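PDB 5G5Y: fructooligosaccharide ABC transporter substrate-binding protein FusA, which captures short- and long-chain fructooligosaccharides, with a preference for tetrasaccharides and larger, and delivers them to the FusBC-MsmK importer. Local coordinates for residues A61-D65 with V380-L384; F196-F201 with L285-P291. All blocks are in the same frame, centred on the assembly; numbering follows the deposited sequence.

Overall arrangement
Contacts 1 and 2 lie on opposite sides of the centre of the chain, their own centres about 41 Å apart, as suits a bilobal solute-binding protein. Each is largely buried, and each fixes irregular chain beside a four-stranded mixed sheet: contact 1 at the end of strand 61-63, contact 2 just beyond strand 282-284. They share no elements, and along the sequence contact 2 is nested inside the span closed by contact 1. Their chemistry differs. Contact 1 is small, one hydrogen bond and a CH-pi contact, an asparagine and a histidine meeting a diglycine next to substrate-binding residues; contact 2 is larger and mostly apolar, with Pro291 exposed at one end and Phe196 and Phe201 partly so.

Contact 1. Residues A61-D65 with V380-L384; sequences AIHND and VGGPL
Asn64 and Gly382 bring their backbones within 4.0 Å, CA to CA, where strand 61-63, between strands 3-10 and 310-312 in a mixed sheet of this solute-binding fold, ends and a loop leads from helix 370-378 to strand 384-386. Asn64 reaches across with its amide: CG stands anti to the backbone N (chi1 -151°), and OD1 accepts the N-H of Gly382 at 2.8 Å. The bond is nearly straight at the hydrogen, 170°, but the donor sits well above the carbonyl plane. On the other branch ND2 is held by Ala10 O, so both ends of the amide are bound. Lys309, which binds substrate, touches the Asn64 side chain, and Glu379, another substrate residue, immediately precedes Val380; the contact thus probably joins two chain segments bordering the sugar site. The imidazole of His63 lies against the same loop, its ND1 bonded to Thr9 OG1 and its ring edge-to-face with Trp38. Gly382 CA packs over one face in a CH-pi contact, 4.1 Å from the ring centroid and offset toward the rim. At the ring edge, His63 CE1 lies 3.4 Å from Val380 O.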
loop_
_atom_site.group_PDB
_atom_site.type_symbol
_atom_site.label_atom_id
_atom_site.label_comp_id
_atom_site.label_asym_id
_atom_site.label_seq_id
_atom_site.Cartn_x
_atom_site.Cartn_y
_atom_site.Cartn_z
ATOM N N ALA A 61 17.759 -14.548 -15.077
ATOM C CA ALA A 61 17.082 -13.841 -13.973
ATOM C C ALA A 61 15.641 -13.573 -14.339
ATOM O O ALA A 61 15.292 -13.566 -15.525
ATOM C CB ALA A 61 17.768 -12.530 -13.684
ATOM N N ILE A 62 14.791 -13.371 -13.319
ATOM C CA ILE A 62 13.386 -13.017 -13.534
ATOM C C ILE A 62 13.271 -11.588 -12.987
ATOM O O ILE A 62 13.473 -11.369 -11.793
ATOM C CB ILE A 62 12.448 -13.980 -12.799
ATOM C CG1 ILE A 62 12.683 -15.422 -13.268
ATOM C CG2 ILE A 62 10.984 -13.566 -12.990
ATOM C CD1 ILE A 62 11.920 -16.464 -12.450
ATOM N N HIS A 63 12.978 -10.651 -13.885
ATOM C CA HIS A 63 12.924 -9.215 -13.648
ATOM C C HIS A 63 11.473 -8.782 -13.472
ATOM O O HIS A 63 10.591 -9.238 -14.195
ATOM C CB HIS A 63 13.578 -8.540 -14.826
ATOM C CG HIS A 63 13.487 -7.061 -14.858
ATOM N ND1 HIS A 63 12.440 -6.406 -15.446
ATOM C CD2 HIS A 63 14.357 -6.103 -14.463
ATOM C CE1 HIS A 63 12.638 -5.100 -15.382
ATOM N NE2 HIS A 63 13.806 -4.891 -14.807
ATOM N N ASN A 64 11.229 -7.906 -12.512
ATOM C CA ASN A 64 9.885 -7.391 -12.236
ATOM C C ASN A 64 8.946 -8.508 -11.809
ATOM O O ASN A 64 7.782 -8.541 -12.152
ATOM C CB ASN A 64 9.360 -6.587 -13.450
ATOM C CG ASN A 64 8.395 -5.489 -13.069
ATOM O OD1 ASN A 64 8.499 -4.902 -11.989
ATOM N ND2 ASN A 64 7.477 -5.160 -13.977
ATOM N N ASP A 65 9.479 -9.396 -10.996
ATOM C CA ASP A 65 8.872 -10.677 -10.684
ATOM C C ASP A 65 7.656 -10.689 -9.752
ATOM O O ASP A 65 6.763 -11.554 -9.918
ATOM C CB ASP A 65 9.939 -11.567 -10.036
ATOM C CG ASP A 65 9.454 -13.024 -9.812
ATOM O OD1 ASP A 65 8.467 -13.502 -10.485
ATOM O OD2 ASP A 65 10.078 -13.678 -8.956
ATOM N N VAL A 380 9.969 0.822 -16.331
ATOM C CA VAL A 380 10.416 -0.551 -16.456
ATOM C C VAL A 380 10.166 -1.433 -15.250
ATOM O O VAL A 380 10.271 -2.658 -15.376
ATOM C CB VAL A 380 11.918 -0.653 -16.873
ATOM C CG1 VAL A 380 12.238 0.283 -18.061
ATOM C CG2 VAL A 380 12.818 -0.317 -15.754
ATOM N N GLY A 381 9.869 -0.856 -14.089
ATOM C CA GLY A 381 9.657 -1.654 -12.882
ATOM C C GLY A 381 10.966 -2.262 -12.454
ATOM O O GLY A 381 12.026 -1.649 -12.616
ATOM N N GLY A 382 10.900 -3.483 -11.938
ATOM C CA GLY A 382 12.062 -4.177 -11.483
ATOM C C GLY A 382 12.590 -3.666 -10.151
ATOM O O GLY A 382 11.932 -2.856 -9.470
ATOM N N PRO A 383 13.808 -4.113 -9.787
ATOM C CA PRO A 383 14.387 -3.748 -8.492
ATOM C C PRO A 383 14.886 -2.300 -8.516
ATOM O O PRO A 383 15.551 -1.866 -9.484
ATOM C CB PRO A 383 15.534 -4.745 -8.350
ATOM C CG PRO A 383 16.006 -4.938 -9.756
ATOM C CD PRO A 383 14.764 -4.876 -10.615
ATOM N N LEU A 384 14.581 -1.547 -7.465
ATOM C CA LEU A 384 14.905 -0.142 -7.399
ATOM C C LEU A 384 14.620 0.407 -6.012
ATOM O O LEU A 384 13.908 -0.229 -5.179
ATOM C CB LEU A 384 14.096 0.656 -8.473
ATOM C CG LEU A 384 12.560 0.729 -8.316
ATOM C CD1 LEU A 384 12.133 1.859 -7.399
ATOM C CD2 LEU A 384 11.864 0.860 -9.697
#

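Contact 2. Residues F196-F201 with L285-P291; sequences FLFAAF and LPVLAGP
Phe201 and Pro291 meet at one end of a contact between a 3-10 turn, residues 196-201, and the extended chain that follows strand 282-284 in one lobe of this solute-binding fold. From CB, the Phe201 side chain runs with CG anti to its own carbonyl carbon (chi1 -60°), which brings the CD1-CE1 bond of the ring obliquely up to the proline. CD1 comes first, 3.7 Å from Pro291 CD; CE1, one atom farther out, lies closer, 3.4 Å from the same Pro291 CD, and also touches Pro291 CG. On the other branch CD2 has Phe198 O at the ring edge, in its plane. Next along, Ala200 points its CB at the other chain, 3.5 Å from Leu288 O, while Ala200 O receives a CA-H...O contact from Gly290 CA at 3.1 Å. Farther up the turn, Leu197 CD2 faces two leucines on the same side, 4.4 Å from Leu288 CD1 and slightly farther from Leu285 CD2. Phe196 completes the row, its ring tip CZ being 4.3 Å from Val287 CG2. Helix 157-169 borders the contact through Thr157, which touches Ala200, Phe201 and Pro291, and through Leu160 against Leu288. The chemistry is thus dispersive for the most part: shape and hydrophobic burial probably hold the 3-10 turn against residues 285-291, with the Gly290 CA-H...O approach as a polar supplement where the backbones come nearest.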
loop_
_atom_site.group_PDB
_atom_site.type_symbol
_atom_site.label_atom_id
_atom_site.label_comp_id
_atom_site.label_asym_id
_atom_site.label_seq_id
_atom_site.Cartn_x
_atom_site.Cartn_y
_atom_site.Cartn_z
ATOM N N PHE A 196 -11.128 3.513 9.882
ATOM C CA PHE A 196 -10.437 4.739 10.320
ATOM C C PHE A 196 -11.045 5.412 11.583
ATOM O O PHE A 196 -10.320 5.929 12.473
ATOM C CB PHE A 196 -10.369 5.747 9.145
ATOM C CG PHE A 196 -9.751 7.047 9.514
ATOM C CD1 PHE A 196 -8.363 7.163 9.621
ATOM C CD2 PHE A 196 -10.542 8.121 9.834
ATOM C CE1 PHE A 196 -7.772 8.352 10.009
ATOM C CE2 PHE A 196 -9.957 9.321 10.237
ATOM C CZ PHE A 196 -8.572 9.428 10.324
ATOM N N LEU A 197 -12.368 5.394 11.694
ATOM C CA LEU A 197 -13.045 6.093 12.801
ATOM C C LEU A 197 -12.900 5.367 14.140
ATOM O O LEU A 197 -13.145 5.970 15.182
ATOM C CB LEU A 197 -14.544 6.286 12.522
ATOM C CG LEU A 197 -14.903 7.297 11.410
ATOM C CD1 LEU A 197 -16.416 7.473 11.327
ATOM C CD2 LEU A 197 -14.231 8.654 11.610
ATOM N N PHE A 198 -12.531 4.088 14.132
ATOM C CA PHE A 198 -12.461 3.324 15.392
ATOM C C PHE A 198 -11.482 3.904 16.405
ATOM O O PHE A 198 -11.695 3.743 17.618
ATOM C CB PHE A 198 -12.157 1.837 15.128
ATOM C CG PHE A 198 -13.397 1.028 14.791
ATOM C CD1 PHE A 198 -14.476 1.592 14.077
ATOM C CD2 PHE A 198 -13.506 -0.291 15.208
ATOM C CE1 PHE A 198 -15.615 0.838 13.783
ATOM C CE2 PHE A 198 -14.637 -1.047 14.919
ATOM C CZ PHE A 198 -15.694 -0.483 14.202
ATOM N N ALA A 199 -10.426 4.540 15.907
ATOM C CA ALA A 199 -9.388 5.140 16.731
ATOM C C ALA A 199 -9.902 6.288 17.615
ATOM O O ALA A 199 -9.298 6.587 18.656
ATOM C CB ALA A 199 -8.216 5.604 15.864
ATOM N N ALA A 200 -11.046 6.867 17.252
ATOM C CA ALA A 200 -11.737 7.778 18.165
ATOM C C ALA A 200 -12.081 7.150 19.500
ATOM O O ALA A 200 -12.247 7.896 20.472
ATOM C CB ALA A 200 -12.969 8.404 17.512
ATOM N N PHE A 201 -12.121 5.809 19.570
ATOM C CA PHE A 201 -12.485 5.080 20.781
ATOM C C PHE A 201 -11.285 4.508 21.473
ATOM O O PHE A 201 -11.401 3.737 22.435
ATOM C CB PHE A 201 -13.550 4.019 20.439
ATOM C CG PHE A 201 -14.794 4.634 19.872
ATOM C CD1 PHE A 201 -15.779 5.114 20.723
ATOM C CD2 PHE A 201 -14.915 4.868 18.506
ATOM C CE1 PHE A 201 -16.889 5.778 20.196
ATOM C CE2 PHE A 201 -16.004 5.542 17.980
ATOM C CZ PHE A 201 -17.012 5.966 18.834
ATOM N N LEU A 285 -12.229 15.151 6.687
ATOM C CA LEU A 285 -12.903 15.179 7.970
ATOM C C LEU A 285 -11.780 15.136 9.009
ATOM O O LEU A 285 -11.050 14.130 9.059
ATOM C CB LEU A 285 -13.812 13.952 8.127
ATOM C CG LEU A 285 -14.588 13.853 9.446
ATOM C CD1 LEU A 285 -15.613 14.963 9.537
ATOM C CD2 LEU A 285 -15.271 12.524 9.606
ATOM N N PRO A 286 -11.627 16.185 9.819
ATOM C CA PRO A 286 -10.566 16.091 10.826
ATOM C C PRO A 286 -10.755 14.952 11.826
ATOM O O PRO A 286 -11.874 14.456 12.016
ATOM C CB PRO A 286 -10.641 17.433 11.566
ATOM C CG PRO A 286 -11.530 18.306 10.726
ATOM C CD PRO A 286 -12.431 17.413 9.971
ATOM N N VAL A 287 -9.677 14.596 12.486
ATOM C CA VAL A 287 -9.695 13.534 13.488
ATOM C C VAL A 287 -10.684 13.937 14.602
ATOM O O VAL A 287 -10.627 15.069 15.128
ATOM C CB VAL A 287 -8.291 13.280 14.038
ATOM C CG1 VAL A 287 -8.322 12.341 15.251
ATOM C CG2 VAL A 287 -7.440 12.726 12.915
ATOM N N LEU A 288 -11.597 13.034 14.923
ATOM C CA LEU A 288 -12.659 13.297 15.918
ATOM C C LEU A 288 -12.299 12.757 17.290
ATOM O O LEU A 288 -11.753 11.663 17.419
ATOM C CB LEU A 288 -13.933 12.625 15.468
ATOM C CG LEU A 288 -14.395 13.024 14.073
ATOM C CD1 LEU A 288 -15.658 12.265 13.691
ATOM C CD2 LEU A 288 -14.686 14.510 13.995
ATOM N N ALA A 289 -12.649 13.493 18.322
ATOM C CA ALA A 289 -12.503 12.977 19.671
ATOM C C ALA A 289 -13.685 12.085 19.943
ATOM O O ALA A 289 -14.830 12.409 19.581
ATOM C CB ALA A 289 -12.429 14.113 20.669
ATOM N N GLY A 290 -13.419 10.946 20.565
ATOM C CA GLY A 290 -14.472 10.043 20.973
ATOM C C GLY A 290 -15.070 10.476 22.296
ATOM O O GLY A 290 -14.730 11.551 22.827
ATOM N N PRO A 291 -15.931 9.631 22.871
ATOM C CA PRO A 291 -16.549 9.929 24.201
ATOM C C PRO A 291 -15.552 10.268 25.311
ATOM O O PRO A 291 -15.875 11.075 26.188
ATOM C CB PRO A 291 -17.319 8.648 24.521
ATOM C CG PRO A 291 -17.723 8.146 23.158
ATOM C CD PRO A 291 -16.528 8.435 22.259
#